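Local coordinates for THUMP domain-containing protein (Pyrococcus horikoshii, PDB 1VBK) that is of unknown function but probably binds RNA and ATP, as a THUMP-domain protein related to the thiamine-biosynthesis and tRNA-modifying protein ThiI, at residues V3-R7 with Y162-K167; E38-K42 with V53-S57; F109-R115 with I127-G132. One frame throughout, in Å; residues are numbered along the deposited sequence.

Contact 1 of 3, residues V3-R7 with Y162-K167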
ATOM      1  N   VAL A   3      17.861 -28.756  16.265  1.00 19.61           N
ATOM      2  CA  VAL A   3      16.900 -27.692  15.959  1.00 18.21           C
ATOM      3  C   VAL A   3      17.470 -26.316  16.286  1.00 17.48           C
ATOM      4  O   VAL A   3      18.556 -26.184  16.855  1.00 17.23           O
ATOM      5  CB  VAL A   3      15.567 -27.817  16.768  1.00 19.29           C
ATOM      6  CG1 VAL A   3      14.980 -29.225  16.656  1.00 18.89           C
ATOM      7  CG2 VAL A   3      15.809 -27.443  18.224  1.00 17.52           C
ATOM      8  N   VAL A   4      16.722 -25.292  15.897  1.00 16.65           N
ATOM      9  CA  VAL A   4      17.077 -23.917  16.205  1.00 16.63           C
ATOM     10  C   VAL A   4      15.800 -23.302  16.770  1.00 17.60           C
ATOM     11  O   VAL A   4      14.741 -23.376  16.144  1.00 17.98           O
ATOM     12  CB  VAL A   4      17.499 -23.102  14.958  1.00 16.69           C
ATOM     13  CG1 VAL A   4      17.705 -21.646  15.349  1.00 17.73           C
ATOM     14  CG2 VAL A   4      18.797 -23.657  14.370  1.00 19.00           C
ATOM     15  N   ILE A   5      15.896 -22.736  17.969  1.00 17.41           N
ATOM     16  CA  ILE A   5      14.757 -22.082  18.601  1.00 16.30           C
ATOM     17  C   ILE A   5      14.818 -20.612  18.205  1.00 17.30           C
ATOM     18  O   ILE A   5      15.841 -19.951  18.393  1.00 15.70           O
ATOM     19  CB  ILE A   5      14.828 -22.157  20.146  1.00 18.57           C
ATOM     20  CG1 ILE A   5      14.875 -23.617  20.607  1.00 18.93           C
ATOM     21  CG2 ILE A   5      13.617 -21.449  20.758  1.00 17.87           C
ATOM     22  CD1 ILE A   5      15.164 -23.768  22.093  1.00 19.57           C
ATOM     23  N   VAL A   6      13.729 -20.106  17.642  1.00 16.04           N
ATOM     24  CA  VAL A   6      13.663 -18.712  17.236  1.00 16.46           C
ATOM     25  C   VAL A   6      12.633 -18.023  18.124  1.00 16.61           C
ATOM     26  O   VAL A   6      11.468 -18.422  18.153  1.00 16.90           O
ATOM     27  CB  VAL A   6      13.248 -18.588  15.763  1.00 16.94           C
ATOM     28  CG1 VAL A   6      13.089 -17.107  15.379  1.00 15.04           C
ATOM     29  CG2 VAL A   6      14.299 -19.259  14.884  1.00 17.34           C
ATOM     30  N   ARG A   7      13.073 -17.006  18.860  1.00 15.99           N
ATOM     31  CA  ARG A   7      12.186 -16.276  19.765  1.00 16.71           C
ATOM     32  C   ARG A   7      11.888 -14.895  19.210  1.00 16.55           C
ATOM     33  O   ARG A   7      12.755 -14.254  18.619  1.00 16.42           O
ATOM     34  CB  ARG A   7      12.823 -16.157  21.154  1.00 17.31           C
ATOM     35  CG  ARG A   7      13.338 -17.488  21.689  1.00 18.58           C
ATOM     36  CD  ARG A   7      13.835 -17.394  23.133  1.00 18.97           C
ATOM     37  NE  ARG A   7      14.408 -18.668  23.548  1.00 20.03           N
ATOM     38  CZ  ARG A   7      15.647 -19.060  23.256  1.00 21.88           C
ATOM     39  NH1 ARG A   7      16.452 -18.267  22.554  1.00 17.62           N
ATOM     40  NH2 ARG A   7      16.068 -20.259  23.633  1.00 18.82           N
ATOM     41  N   TYR A 162      13.748 -28.801  24.815  1.00 18.51           N
ATOM     42  CA  TYR A 162      14.743 -28.205  23.930  1.00 16.03           C
ATOM     43  C   TYR A 162      15.838 -27.663  24.831  1.00 17.27           C
ATOM     44  O   TYR A 162      15.621 -26.721  25.582  1.00 16.83           O
ATOM     45  CB  TYR A 162      14.098 -27.083  23.117  1.00 17.07           C
ATOM     46  CG  TYR A 162      12.960 -27.577  22.253  1.00 18.24           C
ATOM     47  CD1 TYR A 162      13.204 -28.140  21.001  1.00 19.52           C
ATOM     48  CD2 TYR A 162      11.645 -27.532  22.710  1.00 19.22           C
ATOM     49  CE1 TYR A 162      12.162 -28.650  20.222  1.00 21.39           C
ATOM     50  CE2 TYR A 162      10.592 -28.044  21.940  1.00 21.23           C
ATOM     51  CZ  TYR A 162      10.860 -28.600  20.700  1.00 21.87           C
ATOM     52  OH  TYR A 162       9.832 -29.117  19.942  1.00 22.46           O
ATOM     53  N   ILE A 163      17.015 -28.267  24.743  1.00 17.11           N
ATOM     54  CA  ILE A 163      18.133 -27.889  25.594  1.00 18.31           C
ATOM     55  C   ILE A 163      19.236 -27.172  24.833  1.00 17.13           C
ATOM     56  O   ILE A 163      19.690 -27.644  23.794  1.00 15.72           O
ATOM     57  CB  ILE A 163      18.679 -29.147  26.281  1.00 18.71           C
ATOM     58  CG1 ILE A 163      17.525 -29.841  27.020  1.00 21.67           C
ATOM     59  CG2 ILE A 163      19.814 -28.791  27.229  1.00 19.39           C
ATOM     60  CD1 ILE A 163      17.917 -31.116  27.731  1.00 24.27           C
ATOM     61  N   TYR A 164      19.673 -26.033  25.363  1.00 15.38           N
ATOM     62  CA  TYR A 164      20.698 -25.244  24.698  1.00 17.28           C
ATOM     63  C   TYR A 164      21.699 -24.581  25.650  1.00 18.00           C
ATOM     64  O   TYR A 164      21.443 -24.451  26.846  1.00 17.77           O
ATOM     65  CB  TYR A 164      20.026 -24.151  23.857  1.00 16.45           C
ATOM     66  CG  TYR A 164      19.227 -23.149  24.679  1.00 17.76           C
ATOM     67  CD1 TYR A 164      17.874 -23.356  24.966  1.00 20.53           C
ATOM     68  CD2 TYR A 164      19.833 -21.993  25.171  1.00 20.71           C
ATOM     69  CE1 TYR A 164      17.146 -22.420  25.728  1.00 21.88           C
ATOM     70  CE2 TYR A 164      19.126 -21.067  25.924  1.00 21.93           C
ATOM     71  CZ  TYR A 164      17.790 -21.279  26.199  1.00 23.11           C
ATOM     72  OH  TYR A 164      17.112 -20.330  26.936  1.00 28.69           O
ATOM     73  N   THR A 165      22.839 -24.166  25.104  1.00 17.40           N
ATOM     74  CA  THR A 165      23.853 -23.457  25.885  1.00 19.00           C
ATOM     75  C   THR A 165      24.147 -22.116  25.220  1.00 20.19           C
ATOM     76  O   THR A 165      24.795 -21.254  25.815  1.00 20.98           O
ATOM     77  CB  THR A 165      25.181 -24.238  25.991  1.00 21.72           C
ATOM     78  OG1 THR A 165      25.641 -24.587  24.684  1.00 20.98           O
ATOM     79  CG2 THR A 165      25.002 -25.492  26.829  1.00 21.29           C
ATOM     80  N   GLU A 166      23.659 -21.941  23.990  1.00 19.81           N
ATOM     81  CA  GLU A 166      23.876 -20.700  23.242  1.00 21.35           C
ATOM     82  C   GLU A 166      22.580 -19.925  22.984  1.00 22.97           C
ATOM     83  O   GLU A 166      21.553 -20.496  22.621  1.00 20.06           O
ATOM     84  CB  GLU A 166      24.568 -21.001  21.907  1.00 26.36           C
ATOM     85  CG  GLU A 166      24.849 -19.765  21.054  1.00 32.96           C
ATOM     86  CD  GLU A 166      25.762 -20.051  19.863  1.00 37.51           C
ATOM     87  OE1 GLU A 166      25.383 -20.859  18.985  1.00 39.80           O
ATOM     88  OE2 GLU A 166      26.865 -19.461  19.807  1.00 40.29           O
ATOM     89  N   LYS A 167      22.649 -18.614  23.177  1.00 22.42           N
ATOM     90  CA  LYS A 167      21.510 -17.729  22.977  1.00 24.85           C
ATOM     91  C   LYS A 167      22.040 -16.507  22.245  1.00 25.23           C
ATOM     92  O   LYS A 167      22.589 -15.591  22.866  1.00 25.96           O
ATOM     93  CB  LYS A 167      20.927 -17.330  24.330  1.00 26.76           C
ATOM     94  CG  LYS A 167      19.636 -16.550  24.272  1.00 32.95           C
ATOM     95  CD  LYS A 167      19.075 -16.418  25.678  1.00 39.14           C
ATOM     96  CE  LYS A 167      17.751 -15.687  25.705  1.00 42.09           C
ATOM     97  NZ  LYS A 167      17.241 -15.580  27.103  1.00 44.74           N
TER
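This is an orthogonal side-chain packing contact between two strands that are not neighbours in their sheet, and it joins the ferredoxin-like N-terminal domain to the THUMP domain. The short axes of 3-7 and 162-164 cross at 90° and come no closer than 8.8 Å; with the nearest CA pair, Ile5 and Tyr162, 8.1 Å apart, no backbone hydrogen bond can span the gap. Side chains fill it instead. Val3, Ile5 and Arg7 all point their CA-CB bonds toward the other strand, as do Tyr162 and Tyr164. Ile5 CD1 sits between the two tyrosines, 3.6 Å from Tyr162 CB and 4.0 Å from Tyr164 CD1, while Val3 CG2 lies 3.9 Å from Tyr162 CD1. Arg7 NH2 lies over one face of the Tyr164 ring, 3.2 Å from Tyr164 CE1; Lys167 CE lies over one face of the guanidinium, and Lys167 CG is 4.0 Å from Arg7 NH1. The charge of Arg7 is met by a salt bridge from NE to Glu155, and its NH1 is hydrogen-bonded to Ser73 and Ser75. Strand 71-81 pairs with both 3-8 and 160-164, strand 150-157 adds Glu155 and Met157, and Ile163 points away, onto helix 84-102.

Contact 2 of 3, residues E38-K42 with V53-S57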
ATOM      1  N   GLU A  38      21.494 -21.718   1.163  1.00 25.65           N
ATOM      2  CA  GLU A  38      21.621 -23.162   1.004  1.00 26.15           C
ATOM      3  C   GLU A  38      21.862 -23.910   2.313  1.00 26.77           C
ATOM      4  O   GLU A  38      22.716 -24.798   2.387  1.00 25.44           O
ATOM      5  CB  GLU A  38      22.731 -23.506   0.001  1.00 27.21           C
ATOM      6  CG  GLU A  38      22.506 -22.916  -1.382  1.00 27.85           C
ATOM      7  CD  GLU A  38      23.317 -23.605  -2.467  1.00 28.86           C
ATOM      8  OE1 GLU A  38      24.446 -24.062  -2.191  1.00 28.22           O
ATOM      9  OE2 GLU A  38      22.826 -23.673  -3.611  1.00 31.58           O
ATOM     10  N   VAL A  39      21.114 -23.543   3.349  1.00 25.26           N
ATOM     11  CA  VAL A  39      21.223 -24.222   4.633  1.00 24.81           C
ATOM     12  C   VAL A  39      20.096 -25.249   4.670  1.00 24.28           C
ATOM     13  O   VAL A  39      18.920 -24.896   4.592  1.00 25.59           O
ATOM     14  CB  VAL A  39      21.047 -23.254   5.825  1.00 23.61           C
ATOM     15  CG1 VAL A  39      21.158 -24.025   7.133  1.00 20.97           C
ATOM     16  CG2 VAL A  39      22.099 -22.158   5.772  1.00 24.22           C
ATOM     17  N   PRO A  40      20.441 -26.537   4.784  1.00 24.78           N
ATOM     18  CA  PRO A  40      19.436 -27.603   4.826  1.00 25.80           C
ATOM     19  C   PRO A  40      18.591 -27.529   6.098  1.00 24.35           C
ATOM     20  O   PRO A  40      19.078 -27.116   7.145  1.00 23.09           O
ATOM     21  CB  PRO A  40      20.279 -28.883   4.787  1.00 28.19           C
ATOM     22  CG  PRO A  40      21.593 -28.440   4.202  1.00 29.88           C
ATOM     23  CD  PRO A  40      21.797 -27.101   4.850  1.00 27.30           C
ATOM     24  N   TYR A  41      17.327 -27.924   5.991  1.00 24.01           N
ATOM     25  CA  TYR A  41      16.410 -27.943   7.124  1.00 25.28           C
ATOM     26  C   TYR A  41      15.255 -28.869   6.769  1.00 25.99           C
ATOM     27  O   TYR A  41      14.886 -28.988   5.599  1.00 27.10           O
ATOM     28  CB  TYR A  41      15.898 -26.531   7.437  1.00 24.37           C
ATOM     29  CG  TYR A  41      14.930 -25.968   6.430  1.00 26.50           C
ATOM     30  CD1 TYR A  41      13.561 -26.214   6.536  1.00 24.81           C
ATOM     31  CD2 TYR A  41      15.379 -25.187   5.369  1.00 25.94           C
ATOM     32  CE1 TYR A  41      12.666 -25.691   5.614  1.00 26.73           C
ATOM     33  CE2 TYR A  41      14.490 -24.661   4.440  1.00 28.53           C
ATOM     34  CZ  TYR A  41      13.139 -24.916   4.570  1.00 28.22           C
ATOM     35  OH  TYR A  41      12.259 -24.395   3.655  1.00 33.04           O
ATOM     36  N   LYS A  42      14.698 -29.530   7.777  1.00 25.77           N
ATOM     37  CA  LYS A  42      13.603 -30.471   7.584  1.00 26.60           C
ATOM     38  C   LYS A  42      12.233 -29.818   7.680  1.00 26.14           C
ATOM     39  O   LYS A  42      11.358 -30.078   6.852  1.00 25.43           O
ATOM     40  CB  LYS A  42      13.686 -31.589   8.625  1.00 29.05           C
ATOM     41  CG  LYS A  42      14.978 -32.390   8.614  1.00 34.40           C
ATOM     42  CD  LYS A  42      15.069 -33.251   9.869  1.00 38.35           C
ATOM     43  CE  LYS A  42      16.297 -34.149   9.859  1.00 41.36           C
ATOM     44  NZ  LYS A  42      16.216 -35.190   8.795  1.00 43.40           N
ATOM     45  N   VAL A  53      12.988 -24.530  14.014  1.00 16.16           N
ATOM     46  CA  VAL A  53      13.523 -24.917  12.719  1.00 18.34           C
ATOM     47  C   VAL A  53      14.201 -26.265  12.936  1.00 18.02           C
ATOM     48  O   VAL A  53      15.220 -26.333  13.614  1.00 17.68           O
ATOM     49  CB  VAL A  53      14.594 -23.921  12.207  1.00 19.26           C
ATOM     50  CG1 VAL A  53      15.155 -24.402  10.876  1.00 19.84           C
ATOM     51  CG2 VAL A  53      13.997 -22.543  12.059  1.00 17.80           C
ATOM     52  N   LYS A  54      13.625 -27.341  12.407  1.00 19.19           N
ATOM     53  CA  LYS A  54      14.253 -28.650  12.551  1.00 21.65           C
ATOM     54  C   LYS A  54      15.316 -28.743  11.466  1.00 21.82           C
ATOM     55  O   LYS A  54      14.996 -28.671  10.276  1.00 21.27           O
ATOM     56  CB  LYS A  54      13.235 -29.784  12.373  1.00 22.56           C
ATOM     57  CG  LYS A  54      12.355 -30.060  13.582  1.00 27.43           C
ATOM     58  CD  LYS A  54      11.416 -31.228  13.285  1.00 33.29           C
ATOM     59  CE  LYS A  54      10.554 -31.589  14.478  1.00 36.06           C
ATOM     60  NZ  LYS A  54       9.526 -32.609  14.116  1.00 39.45           N
ATOM     61  N   THR A  55      16.573 -28.899  11.878  1.00 21.35           N
ATOM     62  CA  THR A  55      17.689 -28.985  10.940  1.00 23.33           C
ATOM     63  C   THR A  55      18.936 -29.633  11.537  1.00 24.50           C
ATOM     64  O   THR A  55      19.212 -29.493  12.730  1.00 24.98           O
ATOM     65  CB  THR A  55      18.096 -27.592  10.436  1.00 23.17           C
ATOM     66  OG1 THR A  55      19.295 -27.699   9.656  1.00 24.17           O
ATOM     67  CG2 THR A  55      18.352 -26.648  11.617  1.00 24.80           C
ATOM     68  N   ASN A  56      19.695 -30.334  10.699  1.00 25.16           N
ATOM     69  CA  ASN A  56      20.918 -30.973  11.157  1.00 26.28           C
ATOM     70  C   ASN A  56      22.111 -30.032  11.002  1.00 25.52           C
ATOM     71  O   ASN A  56      23.249 -30.422  11.240  1.00 24.31           O
ATOM     72  CB  ASN A  56      21.167 -32.286  10.403  1.00 29.87           C
ATOM     73  CG  ASN A  56      20.185 -33.377  10.795  1.00 33.59           C
ATOM     74  OD1 ASN A  56      19.913 -33.583  11.979  1.00 35.55           O
ATOM     75  ND2 ASN A  56      19.658 -34.088   9.806  1.00 37.79           N
ATOM     76  N   SER A  57      21.834 -28.793  10.597  1.00 23.94           N
ATOM     77  CA  SER A  57      22.864 -27.762  10.449  1.00 23.50           C
ATOM     78  C   SER A  57      22.397 -26.563  11.285  1.00 21.54           C
ATOM     79  O   SER A  57      22.301 -25.443  10.784  1.00 20.87           O
ATOM     80  CB  SER A  57      23.001 -27.335   8.981  1.00 24.91           C
ATOM     81  OG  SER A  57      23.361 -28.428   8.151  1.00 25.10           O
TER
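Two connections of the ferredoxin-like domain meet here: the loop running from helix 19-36 into the hairpin 43-47/50-54, and the ST turn by which the hairpin's second strand passes into helix 58-65. Glu38, just past helix 19-36, has a positive phi of 55° and is the C-prime residue of a Schellman motif: Val39 N bonds back to Leu34 O and Glu38 N to Val35 O. Two hydrogen bonds cross between the segments. The first, Lys42 N to Lys54 O at 2.7 Å with an N-H...O angle of 154°, continues the backbone pairing of Glu43 with Lys54; the second comes from a side chain, Thr55 OG1 donating to Pro40 O at 2.6 Å. The threonine hydroxyl is used twice, since Thr55 OG1 also accepts from Ser57 N at 2.9 Å and 163°, which closes the ST turn. Ser57 holds the N-cap position of helix 58-65, yet its side chain makes no capping bond. The charge on Lys54 NZ is met by a salt bridge to Glu43. Apolar packing accompanies these bonds: Tyr41 CB lies 4.1 Å from Val53 CG1, and both residues also touch Leu34 of helix 19-36, while Val39 packs on helix 58-65. At the exposed margin the far end of the Lys42 chain reaches Asn56 in plain van der Waals contact, with Lys42 CE 3.4 Å from Asn56 ND2.

Contact 3 of 3, residues F109-R115 with I127-G132. With MRD ((4R)-2-methylpentane-2,4-diol), chain C.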
ATOM      1  N   PHE A 109      27.966 -21.325  36.505  1.00 16.34           N
ATOM      2  CA  PHE A 109      26.816 -21.590  35.642  1.00 15.86           C
ATOM      3  C   PHE A 109      25.465 -21.394  36.319  1.00 17.83           C
ATOM      4  O   PHE A 109      25.376 -21.202  37.534  1.00 17.80           O
ATOM      5  CB  PHE A 109      26.869 -23.035  35.121  1.00 13.88           C
ATOM      6  CG  PHE A 109      26.314 -24.062  36.092  1.00 17.00           C
ATOM      7  CD1 PHE A 109      27.007 -24.403  37.250  1.00 15.00           C
ATOM      8  CD2 PHE A 109      25.096 -24.692  35.836  1.00 14.52           C
ATOM      9  CE1 PHE A 109      26.496 -25.358  38.141  1.00 16.47           C
ATOM     10  CE2 PHE A 109      24.576 -25.648  36.719  1.00 15.65           C
ATOM     11  CZ  PHE A 109      25.275 -25.982  37.872  1.00 16.21           C
ATOM     12  N   ARG A 110      24.413 -21.443  35.505  1.00 15.32           N
ATOM     13  CA  ARG A 110      23.050 -21.358  35.999  1.00 16.71           C
ATOM     14  C   ARG A 110      22.197 -22.150  35.026  1.00 16.66           C
ATOM     15  O   ARG A 110      22.630 -22.454  33.916  1.00 17.67           O
ATOM     16  CB  ARG A 110      22.549 -19.911  36.058  1.00 16.21           C
ATOM     17  CG  ARG A 110      22.255 -19.260  34.713  1.00 15.87           C
ATOM     18  CD  ARG A 110      21.217 -18.147  34.899  1.00 17.60           C
ATOM     19  NE  ARG A 110      19.916 -18.730  35.206  1.00 18.85           N
ATOM     20  CZ  ARG A 110      19.026 -18.206  36.044  1.00 22.47           C
ATOM     21  NH1 ARG A 110      19.287 -17.068  36.677  1.00 21.74           N
ATOM     22  NH2 ARG A 110      17.876 -18.835  36.259  1.00 18.67           N
ATOM     23  N   VAL A 111      21.000 -22.512  35.455  1.00 16.72           N
ATOM     24  CA  VAL A 111      20.079 -23.237  34.600  1.00 17.10           C
ATOM     25  C   VAL A 111      18.865 -22.331  34.477  1.00 17.31           C
ATOM     26  O   VAL A 111      18.425 -21.726  35.461  1.00 15.98           O
ATOM     27  CB  VAL A 111      19.651 -24.600  35.211  1.00 16.94           C
ATOM     28  CG1 VAL A 111      18.681 -25.314  34.264  1.00 16.11           C
ATOM     29  CG2 VAL A 111      20.880 -25.484  35.443  1.00 16.19           C
ATOM     30  N   THR A 112      18.348 -22.216  33.263  1.00 15.83           N
ATOM     31  CA  THR A 112      17.187 -21.380  33.003  1.00 17.91           C
ATOM     32  C   THR A 112      16.166 -22.277  32.326  1.00 17.76           C
ATOM     33  O   THR A 112      16.404 -22.785  31.232  1.00 19.35           O
ATOM     34  CB  THR A 112      17.563 -20.190  32.085  1.00 19.30           C
ATOM     35  OG1 THR A 112      18.601 -19.420  32.710  1.00 21.04           O
ATOM     36  CG2 THR A 112      16.357 -19.294  31.841  1.00 22.14           C
ATOM     37  N   ALA A 113      15.031 -22.485  32.985  1.00 17.24           N
ATOM     38  CA  ALA A 113      14.002 -23.352  32.438  1.00 18.63           C
ATOM     39  C   ALA A 113      12.681 -22.640  32.261  1.00 20.59           C
ATOM     40  O   ALA A 113      12.330 -21.749  33.036  1.00 19.81           O
ATOM     41  CB  ALA A 113      13.817 -24.571  33.339  1.00 18.33           C
ATOM     42  N   ARG A 114      11.951 -23.045  31.226  1.00 19.18           N
ATOM     43  CA  ARG A 114      10.645 -22.470  30.935  1.00 21.88           C
ATOM     44  C   ARG A 114       9.692 -23.561  30.473  1.00 21.78           C
ATOM     45  O   ARG A 114      10.027 -24.351  29.592  1.00 20.03           O
ATOM     46  CB  ARG A 114      10.750 -21.412  29.830  1.00 24.83           C
ATOM     47  CG  ARG A 114      11.434 -20.111  30.244  1.00 29.50           C
ATOM     48  CD  ARG A 114      10.548 -19.283  31.172  1.00 33.13           C
ATOM     49  NE  ARG A 114      11.206 -18.048  31.590  1.00 35.52           N
ATOM     50  CZ  ARG A 114      12.205 -17.988  32.466  1.00 38.22           C
ATOM     51  NH1 ARG A 114      12.665 -19.096  33.030  1.00 36.43           N
ATOM     52  NH2 ARG A 114      12.754 -16.819  32.767  1.00 40.03           N
ATOM     53  N   ARG A 115       8.516 -23.625  31.087  1.00 22.89           N
ATOM     54  CA  ARG A 115       7.519 -24.597  30.662  1.00 26.12           C
ATOM     55  C   ARG A 115       6.618 -23.834  29.707  1.00 27.85           C
ATOM     56  O   ARG A 115       5.724 -23.107  30.140  1.00 28.55           O
ATOM     57  CB  ARG A 115       6.689 -25.114  31.841  1.00 27.04           C
ATOM     58  CG  ARG A 115       7.394 -26.142  32.713  1.00 28.01           C
ATOM     59  CD  ARG A 115       6.400 -26.840  33.630  1.00 30.99           C
ATOM     60  NE  ARG A 115       5.660 -25.885  34.447  1.00 31.57           N
ATOM     61  CZ  ARG A 115       4.656 -26.206  35.253  1.00 32.36           C
ATOM     62  NH1 ARG A 115       4.258 -27.466  35.356  1.00 33.45           N
ATOM     63  NH2 ARG A 115       4.051 -25.260  35.961  1.00 33.49           N
ATOM     64  N   ILE A 127      12.789 -27.572  37.958  1.00 19.13           N
ATOM     65  CA  ILE A 127      13.637 -28.108  36.899  1.00 18.13           C
ATOM     66  C   ILE A 127      15.047 -27.542  37.049  1.00 17.39           C
ATOM     67  O   ILE A 127      16.034 -28.278  36.995  1.00 17.91           O
ATOM     68  CB  ILE A 127      13.087 -27.735  35.506  1.00 18.78           C
ATOM     69  CG1 ILE A 127      11.742 -28.432  35.270  1.00 18.03           C
ATOM     70  CG2 ILE A 127      14.088 -28.130  34.429  1.00 18.79           C
ATOM     71  CD1 ILE A 127      10.993 -27.921  34.040  1.00 18.25           C
ATOM     72  N   GLN A 128      15.141 -26.229  37.245  1.00 18.10           N
ATOM     73  CA  GLN A 128      16.439 -25.579  37.404  1.00 17.77           C
ATOM     74  C   GLN A 128      17.218 -26.170  38.578  1.00 18.75           C
ATOM     75  O   GLN A 128      18.416 -26.442  38.464  1.00 19.19           O
ATOM     76  CB  GLN A 128      16.253 -24.068  37.596  1.00 16.96           C
ATOM     77  CG  GLN A 128      15.606 -23.405  36.388  1.00 17.75           C
ATOM     78  CD  GLN A 128      15.443 -21.899  36.514  1.00 19.94           C
ATOM     79  OE1 GLN A 128      14.868 -21.263  35.629  1.00 18.28           O
ATOM     80  NE2 GLN A 128      15.951 -21.320  37.603  1.00 15.67           N
ATOM     81  N   ALA A 129      16.538 -26.377  39.702  1.00 17.92           N
ATOM     82  CA  ALA A 129      17.188 -26.930  40.890  1.00 18.20           C
ATOM     83  C   ALA A 129      17.677 -28.359  40.684  1.00 17.68           C
ATOM     84  O   ALA A 129      18.805 -28.691  41.050  1.00 18.79           O
ATOM     85  CB  ALA A 129      16.233 -26.874  42.085  1.00 18.77           C
ATOM     86  N   LYS A 130      16.827 -29.202  40.103  1.00 16.26           N
ATOM     87  CA  LYS A 130      17.169 -30.601  39.866  1.00 17.90           C
ATOM     88  C   LYS A 130      18.287 -30.776  38.841  1.00 16.94           C
ATOM     89  O   LYS A 130      19.193 -31.592  39.028  1.00 16.46           O
ATOM     90  CB  LYS A 130      15.933 -31.372  39.397  1.00 21.06           C
ATOM     91  CG  LYS A 130      14.832 -31.513  40.438  1.00 24.96           C
ATOM     92  CD  LYS A 130      15.240 -32.451  41.552  1.00 33.01           C
ATOM     93  CE  LYS A 130      14.035 -32.889  42.375  1.00 36.65           C
ATOM     94  NZ  LYS A 130      14.396 -33.981  43.325  1.00 41.14           N
ATOM     95  N   VAL A 131      18.210 -30.027  37.746  1.00 16.20           N
ATOM     96  CA  VAL A 131      19.231 -30.113  36.705  1.00 15.57           C
ATOM     97  C   VAL A 131      20.551 -29.560  37.232  1.00 16.78           C
ATOM     98  O   VAL A 131      21.617 -30.103  36.948  1.00 16.87           O
ATOM     99  CB  VAL A 131      18.813 -29.321  35.441  1.00 17.23           C
ATOM    100  CG1 VAL A 131      19.975 -29.251  34.450  1.00 17.50           C
ATOM    101  CG2 VAL A 131      17.620 -30.001  34.783  1.00 14.87           C
ATOM    102  N   GLY A 132      20.475 -28.476  37.998  1.00 15.47           N
ATOM    103  CA  GLY A 132      21.679 -27.889  38.555  1.00 17.01           C
ATOM    104  C   GLY A 132      22.351 -28.848  39.523  1.00 17.53           C
ATOM    105  O   GLY A 132      23.575 -28.916  39.579  1.00 16.38           O
TER
HETATM  106  C1  MRD C1001      17.384 -22.962  41.403  1.00 26.94           C
HETATM  107  C2  MRD C1001      18.598 -22.377  40.678  1.00 25.46           C
HETATM  108  O2  MRD C1001      18.153 -21.575  39.581  1.00 25.34           O
HETATM  109  CM  MRD C1001      19.401 -21.518  41.658  1.00 26.34           C
HETATM  110  C3  MRD C1001      19.451 -23.526  40.132  1.00 25.63           C
HETATM  111  C4  MRD C1001      20.653 -23.013  39.333  1.00 23.69           C
HETATM  112  O4  MRD C1001      20.208 -22.261  38.201  1.00 25.41           O
HETATM  113  C5  MRD C1001      21.540 -24.181  38.894  1.00 25.31           C
HETATM  114  O   HOH W   1      13.844 -18.966  35.464  1.00 35.28           O
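A binding site for 2-methylpentane-2,4-diol (MRD), a molecule probably from the crystallisation liquor, lies where strand 108-115 meets helix 124-138. Val111 N donates to MRD O4 at 2.9 Å, and Gln128 NE2 donates to MRD O2 at 3.0 Å. Gly132 CA lies 3.7 Å from MRD C5; a CB on this residue would clash with that methyl carbon. The other end of the Gln128 amide grips the strand: Ala113 N donates to Gln128 OE1 at 2.9 Å and 171°. These are the first strand and helix of the β-α-β unit completed by strand 142-143 within the THUMP domain, and their short axes run at 140°, 7.6 Å apart. Beneath the polar side, Ala113 CB meets Ile127 CG2 at 3.7 Å and Val111 CG2 meets Val131 CG1 at 4.0 Å, with Phe109 CZ 3.8 Å from Gly132 O. One water donates to Gln128 OE1 at 2.5 Å and accepts from Arg114 NH1 at 2.7 Å.

Contacts 1 and 2 touch through paired strands: Val4 N lies 2.9 Å from Val53 O, a probable hydrogen bond, and Val3 CG1 packs 4.1 Å from Lys54 CG, although their centres are 14 Å apart. Contact 3 lies within the THUMP domain; its centre is 15 Å from that of contact 1, and their nearest atoms are about 5 Å apart without touching. From contact 2 it is separated by 27 Å between centres and about 16 Å between nearest atoms. All three reach the same mixed sheet, and the long loop closed by contact 1 encloses contacts 2 and 3, which follow in series. The bound diol belongs to contact 3.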